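Local coordinates for ubiquitin-conjugating enzyme-like protein (Leishmania mexicana, PDB 6ZM3) that is a ubiquitin E2 variant-like protein of the UBE2V type, probably acting in ubiquitin conjugation together with a partner E2 enzyme, at residues 47-52 with 62-67; 83-88 with 132-137. All blocks are in the same frame, centred on the assembly; numbering follows the deposited sequence.

Contact 1 (47-52 with 62-67) lies in the core: neighbouring strands of the antiparallel sheet, all touching residues buried, joined by backbone hydrogen bonds and by aliphatic side chains on the face that packs on helix 113-125. Contact 2 (83-88 with 132-137) lies nearer the surface and joins two irregular loops, one after strand 78-81 and one after that same helix; here side-chain amides take over the pairing, and Leu-132, two prolines and the stem of a lysine supply the packing. The centres of contacts 1 and 2 are about 13 Å apart. Ser-83 OG probably accepts a hydrogen bond from Ser-63 N, and Val-85 CG1 packs on Leu-62 CD1, so the two meet.

Contact 1 (47-52 with 62-67); sequences GTIVGP and LSLEIY
The beta hairpin of strands 44-50 and 61-67, the central pair of the four-stranded antiparallel sheet of the ubiquitin-conjugating fold, brings Gly-47, Thr-48 and Ile-49 against Leu-64, Ser-63 and Leu-62. Gly-47 with Leu-64 and Ile-49 with Leu-62 are hydrogen-bonded pairs, each closed by two backbone bonds; Leu-64 N reaches Gly-47 O at 2.8 Å, and Ile-49 N reaches Leu-62 O at 2.9 Å. The non-hydrogen-bonded pair Thr-48 and Ser-63 lies between them, with a CA-H...O contact from Thr-48 CA to Leu-62 O at 3.3 Å.

Ile-49, Leu-62 and Leu-64 share the face covered by helix 113-125, where Ile-49 lies on Leu-120 and Leu-62 on Met-124. Ile-49 meets Leu-64 methyl to methyl, CD1 to CD1 at 3.7 Å, the two side chains passing at a slant. Beside them Leu-62 CB sits 3.3 Å from Ile-49 O. With no side chain on Gly-47, Ile-66 CD1 comes to 4.4 Å from Gly-47 CA.

The other face carries Thr-48 and Ser-63, which lie against a chain of another protein. Both hydroxyls stand anti to their own carbonyl carbons (chi1 -58° and -69°), and one water bridges them, 2.9 Å from Thr-48 OG1 and donating to Ser-63 OG at 2.7 Å.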
ATOM      1  N   GLY B  47       4.930  -8.790   5.876  1.00 21.03           N
ATOM      2  CA  GLY B  47       5.947  -9.191   4.922  1.00 23.02           C
ATOM      3  C   GLY B  47       5.785  -8.446   3.602  1.00 23.00           C
ATOM      4  O   GLY B  47       4.683  -8.059   3.188  1.00 22.17           O
ATOM      5  N   THR B  48       6.920  -8.193   2.977  1.00 21.10           N
ATOM      6  CA  THR B  48       6.975  -7.643   1.648  1.00 23.03           C
ATOM      7  C   THR B  48       7.823  -8.566   0.789  1.00 21.34           C
ATOM      8  O   THR B  48       8.931  -8.918   1.211  1.00 21.38           O
ATOM      9  CB  THR B  48       7.630  -6.249   1.658  1.00 24.67           C
ATOM     10  OG1 THR B  48       6.847  -5.450   2.547  1.00 24.19           O
ATOM     11  CG2 THR B  48       7.693  -5.612   0.284  1.00 26.30           C
ATOM     12  N   ILE B  49       7.345  -8.817  -0.446  1.00 20.44           N
ATOM     13  CA  ILE B  49       8.158  -9.336  -1.541  1.00 21.10           C
ATOM     14  C   ILE B  49       8.063  -8.392  -2.735  1.00 21.45           C
ATOM     15  O   ILE B  49       6.959  -8.035  -3.143  1.00 22.80           O
ATOM     16  CB  ILE B  49       7.653 -10.739  -1.953  1.00 21.04           C
ATOM     17  CG1 ILE B  49       7.929 -11.789  -0.873  1.00 20.44           C
ATOM     18  CG2 ILE B  49       8.219 -11.120  -3.315  1.00 21.61           C
ATOM     19  CD1 ILE B  49       7.029 -13.030  -0.952  1.00 20.75           C
ATOM     20  N   VAL B  50       9.217  -8.023  -3.297  1.00 20.01           N
ATOM     21  CA  VAL B  50       9.307  -7.348  -4.573  1.00 24.36           C
ATOM     22  C   VAL B  50       9.450  -8.414  -5.666  1.00 27.83           C
ATOM     23  O   VAL B  50      10.420  -9.188  -5.691  1.00 23.65           O
ATOM     24  CB  VAL B  50      10.476  -6.338  -4.547  1.00 24.35           C
ATOM     25  CG1 VAL B  50      10.623  -5.549  -5.842  1.00 30.00           C
ATOM     26  CG2 VAL B  50      10.347  -5.395  -3.351  1.00 24.72           C
ATOM     27  N   GLY B  51       8.452  -8.477  -6.558  1.00 28.45           N
ATOM     28  CA  GLY B  51       8.416  -9.524  -7.571  1.00 25.12           C
ATOM     29  C   GLY B  51       9.709  -9.521  -8.384  1.00 26.41           C
ATOM     30  O   GLY B  51      10.218  -8.466  -8.731  1.00 22.73           O
ATOM     31  N   PRO B  52      10.332 -10.695  -8.645  1.00 24.91           N
ATOM     32  CA  PRO B  52      11.617 -10.727  -9.351  1.00 25.65           C
ATOM     33  C   PRO B  52      11.590 -10.266 -10.800  1.00 29.85           C
ATOM     34  O   PRO B  52      10.574 -10.423 -11.467  1.00 30.00           O
ATOM     35  CB  PRO B  52      12.019 -12.207  -9.316  1.00 24.17           C
ATOM     36  CG  PRO B  52      10.722 -12.955  -9.064  1.00 25.62           C
ATOM     37  CD  PRO B  52       9.850 -12.025  -8.240  1.00 26.01           C
ATOM     38  N   LEU B  62       4.509  -6.750  -3.255  1.00 18.47           N
ATOM     39  CA  LEU B  62       3.498  -7.672  -2.769  1.00 19.43           C
ATOM     40  C   LEU B  62       3.538  -7.725  -1.241  1.00 18.14           C
ATOM     41  O   LEU B  62       4.582  -7.981  -0.643  1.00 18.66           O
ATOM     42  CB  LEU B  62       3.777  -9.040  -3.418  1.00 18.95           C
ATOM     43  CG  LEU B  62       3.879  -9.053  -4.947  1.00 19.49           C
ATOM     44  CD1 LEU B  62       4.293 -10.440  -5.416  1.00 17.87           C
ATOM     45  CD2 LEU B  62       2.554  -8.669  -5.621  1.00 20.73           C
ATOM     46  N   SER B  63       2.364  -7.619  -0.598  1.00 17.49           N
ATOM     47  CA  SER B  63       2.242  -7.573   0.848  1.00 18.90           C
ATOM     48  C   SER B  63       1.727  -8.920   1.354  1.00 20.06           C
ATOM     49  O   SER B  63       0.850  -9.525   0.726  1.00 18.71           O
ATOM     50  CB  SER B  63       1.318  -6.453   1.335  1.00 18.52           C
ATOM     51  OG  SER B  63       1.905  -5.151   1.111  1.00 18.59           O
ATOM     52  N   LEU B  64       2.273  -9.337   2.497  1.00 18.91           N
ATOM     53  CA  LEU B  64       1.894 -10.578   3.162  1.00 19.72           C
ATOM     54  C   LEU B  64       1.664 -10.336   4.647  1.00 19.27           C
ATOM     55  O   LEU B  64       2.211  -9.395   5.238  1.00 18.93           O
ATOM     56  CB  LEU B  64       3.038 -11.582   2.967  1.00 19.36           C
ATOM     57  CG  LEU B  64       3.380 -11.921   1.521  1.00 20.30           C
ATOM     58  CD1 LEU B  64       4.565 -11.080   1.013  1.00 17.59           C
ATOM     59  CD2 LEU B  64       3.698 -13.427   1.420  1.00 21.87           C
ATOM     60  N   GLU B  65       0.889 -11.218   5.278  1.00 20.96           N
ATOM     61  CA  GLU B  65       0.787 -11.229   6.717  1.00 22.65           C
ATOM     62  C   GLU B  65       1.355 -12.561   7.195  1.00 28.46           C
ATOM     63  O   GLU B  65       1.133 -13.583   6.520  1.00 26.48           O
ATOM     64  CB  GLU B  65      -0.678 -11.176   7.128  1.00 25.65           C
ATOM     65  CG  GLU B  65      -0.871 -11.116   8.629  1.00 32.10           C
ATOM     66  CD  GLU B  65      -2.236 -10.549   8.987  1.00 39.89           C
ATOM     67  OE1 GLU B  65      -2.339  -9.299   9.230  1.00 41.12           O
ATOM     68  OE2 GLU B  65      -3.190 -11.347   8.999  1.00 37.57           O
ATOM     69  N   ILE B  66       2.097 -12.498   8.315  1.00 24.53           N
ATOM     70  CA  ILE B  66       2.703 -13.663   8.944  1.00 27.80           C
ATOM     71  C   ILE B  66       2.202 -13.785  10.376  1.00 26.29           C
ATOM     72  O   ILE B  66       2.270 -12.845  11.176  1.00 24.91           O
ATOM     73  CB  ILE B  66       4.242 -13.666   8.834  1.00 27.69           C
ATOM     74  CG1 ILE B  66       4.649 -13.394   7.383  1.00 24.15           C
ATOM     75  CG2 ILE B  66       4.777 -15.019   9.341  1.00 26.64           C
ATOM     76  CD1 ILE B  66       6.114 -13.042   7.120  1.00 32.37           C
ATOM     77  N   TYR B  67       1.709 -14.983  10.696  1.00 26.48           N
ATOM     78  CA  TYR B  67       1.289 -15.317  12.038  1.00 27.14           C
ATOM     79  C   TYR B  67       2.217 -16.396  12.587  1.00 29.76           C
ATOM     80  O   TYR B  67       2.311 -17.454  11.985  1.00 27.44           O
ATOM     81  CB  TYR B  67      -0.128 -15.879  11.990  1.00 30.64           C
ATOM     82  CG  TYR B  67      -0.728 -16.287  13.310  1.00 30.58           C
ATOM     83  CD1 TYR B  67      -0.562 -15.516  14.449  1.00 28.63           C
ATOM     84  CD2 TYR B  67      -1.500 -17.436  13.413  1.00 31.50           C
ATOM     85  CE1 TYR B  67      -1.129 -15.863  15.656  1.00 30.52           C
ATOM     86  CE2 TYR B  67      -2.076 -17.801  14.622  1.00 35.17           C
ATOM     87  CZ  TYR B  67      -1.886 -17.019  15.747  1.00 34.43           C
ATOM     88  OH  TYR B  67      -2.436 -17.351  16.945  1.00 33.75           O
TER
HETATM   89  O   HOH W   1       4.148  -4.502   2.470  1.00 29.49           O

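Contact 2 (83-88 with 132-137)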
ATOM      1  N   SER B  83      -1.671  -9.113  -1.177  1.00 21.51           N
ATOM      2  CA  SER B  83      -1.678  -8.874  -2.603  1.00 21.39           C
ATOM      3  C   SER B  83      -2.022 -10.173  -3.322  1.00 24.97           C
ATOM      4  O   SER B  83      -1.375 -11.181  -3.069  1.00 24.70           O
ATOM      5  CB  SER B  83      -0.316  -8.396  -3.063  1.00 22.47           C
ATOM      6  OG  SER B  83       0.071  -7.182  -2.416  1.00 23.59           O
ATOM      7  N   LYS B  84      -2.959 -10.106  -4.275  1.00 22.29           N
ATOM      8  CA  LYS B  84      -3.369 -11.244  -5.092  1.00 24.44           C
ATOM      9  C   LYS B  84      -2.236 -11.710  -6.011  1.00 22.36           C
ATOM     10  O   LYS B  84      -1.593 -10.910  -6.692  1.00 24.14           O
ATOM     11  CB  LYS B  84      -4.605 -10.893  -5.929  1.00 28.06           C
ATOM     12  CG  LYS B  84      -5.441 -12.110  -6.307  1.00 33.33           C
ATOM     13  CD  LYS B  84      -6.762 -11.765  -6.951  1.00 33.05           C
ATOM     14  CE  LYS B  84      -7.748 -12.906  -6.883  1.00 38.73           C
ATOM     15  NZ  LYS B  84      -9.060 -12.471  -7.410  1.00 39.52           N
ATOM     16  N   VAL B  85      -1.992 -13.023  -5.978  1.00 23.11           N
ATOM     17  CA  VAL B  85      -0.991 -13.670  -6.816  1.00 25.09           C
ATOM     18  C   VAL B  85      -1.614 -14.910  -7.443  1.00 25.68           C
ATOM     19  O   VAL B  85      -2.556 -15.487  -6.881  1.00 24.50           O
ATOM     20  CB  VAL B  85       0.277 -14.051  -6.018  1.00 24.69           C
ATOM     21  CG1 VAL B  85       1.090 -12.817  -5.642  1.00 23.36           C
ATOM     22  CG2 VAL B  85      -0.047 -14.880  -4.774  1.00 24.86           C
ATOM     23  N   ASN B  86      -1.049 -15.280  -8.601  1.00 25.89           N
ATOM     24  CA  ASN B  86      -1.229 -16.592  -9.218  1.00 25.23           C
ATOM     25  C   ASN B  86       0.095 -17.352  -9.111  1.00 23.98           C
ATOM     26  O   ASN B  86       1.040 -17.125  -9.883  1.00 26.55           O
ATOM     27  CB  ASN B  86      -1.682 -16.464 -10.676  1.00 27.22           C
ATOM     28  CG  ASN B  86      -1.835 -17.796 -11.392  1.00 31.35           C
ATOM     29  OD1 ASN B  86      -2.034 -18.837 -10.751  1.00 28.10           O
ATOM     30  ND2 ASN B  86      -1.743 -17.761 -12.722  1.00 27.60           N
ATOM     31  N   LEU B  87       0.143 -18.213  -8.096  1.00 26.38           N
ATOM     32  CA  LEU B  87       1.310 -19.009  -7.753  1.00 27.37           C
ATOM     33  C   LEU B  87       0.806 -20.335  -7.200  1.00 26.30           C
ATOM     34  O   LEU B  87      -0.120 -20.378  -6.404  1.00 31.56           O
ATOM     35  CB  LEU B  87       2.133 -18.231  -6.710  1.00 24.53           C
ATOM     36  CG  LEU B  87       3.566 -18.711  -6.492  1.00 24.75           C
ATOM     37  CD1 LEU B  87       4.428 -18.386  -7.713  1.00 24.38           C
ATOM     38  CD2 LEU B  87       4.160 -18.097  -5.214  1.00 25.56           C
ATOM     39  N   PRO B  88       1.384 -21.482  -7.620  1.00 31.00           N
ATOM     40  CA  PRO B  88       0.852 -22.798  -7.248  1.00 30.05           C
ATOM     41  C   PRO B  88       0.708 -23.038  -5.754  1.00 29.63           C
ATOM     42  O   PRO B  88      -0.330 -23.522  -5.326  1.00 31.49           O
ATOM     43  CB  PRO B  88       1.831 -23.798  -7.888  1.00 32.28           C
ATOM     44  CG  PRO B  88       2.450 -23.024  -9.015  1.00 29.42           C
ATOM     45  CD  PRO B  88       2.527 -21.579  -8.537  1.00 30.17           C
ATOM     46  N   LEU B 132       3.169 -17.295 -15.257  1.00 30.41           N
ATOM     47  CA  LEU B 132       1.786 -17.383 -14.825  1.00 30.80           C
ATOM     48  C   LEU B 132       1.157 -15.998 -14.943  1.00 31.19           C
ATOM     49  O   LEU B 132       1.749 -15.007 -14.525  1.00 30.80           O
ATOM     50  CB  LEU B 132       1.731 -17.934 -13.393  1.00 35.47           C
ATOM     51  CG  LEU B 132       2.186 -19.388 -13.227  1.00 36.52           C
ATOM     52  CD1 LEU B 132       2.280 -19.776 -11.760  1.00 36.99           C
ATOM     53  CD2 LEU B 132       1.254 -20.360 -13.938  1.00 34.44           C
ATOM     54  N   VAL B 133      -0.017 -15.927 -15.583  1.00 31.51           N
ATOM     55  CA  VAL B 133      -0.702 -14.660 -15.791  1.00 30.29           C
ATOM     56  C   VAL B 133      -1.131 -14.175 -14.410  1.00 29.55           C
ATOM     57  O   VAL B 133      -1.727 -14.945 -13.670  1.00 30.92           O
ATOM     58  CB  VAL B 133      -1.931 -14.834 -16.703  1.00 31.46           C
ATOM     59  CG1 VAL B 133      -2.880 -13.633 -16.627  1.00 30.84           C
ATOM     60  CG2 VAL B 133      -1.513 -15.134 -18.139  1.00 30.86           C
ATOM     61  N   GLN B 134      -0.827 -12.914 -14.089  1.00 28.72           N
ATOM     62  CA  GLN B 134      -1.133 -12.366 -12.772  1.00 32.05           C
ATOM     63  C   GLN B 134      -2.421 -11.539 -12.837  1.00 32.33           C
ATOM     64  O   GLN B 134      -2.803 -11.054 -13.910  1.00 32.90           O
ATOM     65  CB  GLN B 134       0.005 -11.440 -12.339  1.00 29.83           C
ATOM     66  CG  GLN B 134       1.263 -12.179 -11.895  1.00 31.85           C
ATOM     67  CD  GLN B 134       0.970 -13.394 -11.054  1.00 32.14           C
ATOM     68  OE1 GLN B 134       0.429 -13.329  -9.937  1.00 27.90           O
ATOM     69  NE2 GLN B 134       1.298 -14.545 -11.624  1.00 32.25           N
ATOM     70  N   PRO B 135      -3.122 -11.302 -11.701  1.00 32.92           N
ATOM     71  CA  PRO B 135      -4.248 -10.370 -11.702  1.00 27.54           C
ATOM     72  C   PRO B 135      -3.672  -8.969 -11.894  1.00 31.29           C
ATOM     73  O   PRO B 135      -2.445  -8.763 -11.827  1.00 28.13           O
ATOM     74  CB  PRO B 135      -4.920 -10.598 -10.339  1.00 32.34           C
ATOM     75  CG  PRO B 135      -3.803 -11.130  -9.463  1.00 32.62           C
ATOM     76  CD  PRO B 135      -2.899 -11.927 -10.389  1.00 31.31           C
ATOM     77  N   PRO B 136      -4.518  -7.957 -12.204  1.00 27.18           N
ATOM     78  CA  PRO B 136      -4.020  -6.590 -12.325  1.00 26.22           C
ATOM     79  C   PRO B 136      -3.224  -6.214 -11.075  1.00 25.93           C
ATOM     80  O   PRO B 136      -3.542  -6.655  -9.955  1.00 25.55           O
ATOM     81  CB  PRO B 136      -5.311  -5.756 -12.433  1.00 28.60           C
ATOM     82  CG  PRO B 136      -6.302  -6.720 -13.065  1.00 30.00           C
ATOM     83  CD  PRO B 136      -5.965  -8.073 -12.459  1.00 31.82           C
ATOM     84  N   GLU B 137      -2.181  -5.419 -11.310  1.00 24.60           N
ATOM     85  CA  GLU B 137      -1.296  -4.958 -10.257  1.00 26.66           C
ATOM     86  C   GLU B 137      -2.124  -4.126  -9.292  1.00 27.17           C
ATOM     87  O   GLU B 137      -2.848  -3.245  -9.748  1.00 32.27           O
ATOM     88  CB  GLU B 137      -0.211  -4.052 -10.830  1.00 28.27           C
ATOM     89  CG  GLU B 137       0.863  -3.718  -9.792  1.00 28.70           C
ATOM     90  CD  GLU B 137       2.119  -3.184 -10.463  1.00 31.66           C
ATOM     91  OE1 GLU B 137       2.093  -3.027 -11.664  1.00 36.39           O
ATOM     92  OE2 GLU B 137       3.112  -2.961  -9.793  1.00 32.42           O
TER
HETATM   93  O   HOH W   2       0.327 -10.789  -8.557  1.00 25.78           O
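Segments 83-88 and 132-137 run roughly antiparallel, their touching parts 158° apart in direction, with Asn-86 and Gln-134 nearest in backbone at 5.5 Å between CA atoms. The contact ties the loop leaving strand 78-81 of the sheet to the chain beyond helix 113-125. The side-chain amide of Gln-134 grips both the N-H and the C=O of Asn-86, as in a hydrogen-bonded antiparallel pair. Asn-86 N donates to Gln-134 OE1 at 2.8 Å in an almost straight bond, while Gln-134 NE2 donates to Asn-86 O at 3.1 Å, in the plane of that carbonyl and on a lone pair. A bend at chi2 (-41°) folds the glutamine chain so that its amide reaches across. NE2 also bonds Leu-132 O at 3.0 Å within its own loop, from well above that carbonyl plane.

Asn-86 returns the grip: with CG anti to the backbone N (chi1 178°), its ND2 reaches Val-133 O at 3.0 Å, close to the plane of the asparagine amide. Leu-132 crosses the Asn-86 side chain at about a right angle, CB over the face of the amide, 3.5 Å from ND2, and sends CD1 to Pro-88 CD at 3.7 Å. Pro-135 sets its CG against CB, CG and CD of Lys-84, the ring crossing the lysine chain at a slant, CG 3.6 Å from Lys-84 CB, before the lysine's end leads away. A water donates to both Lys-84 O and Gln-134 OE1.

Gln-134 also packs on Phe-57 and Arg-60. With OE1 taking a backbone N-H and a water, and NE2 serving two carbonyls, its amide is fixed in rotation, and the loops are joined through neutral amides without a salt bridge between them.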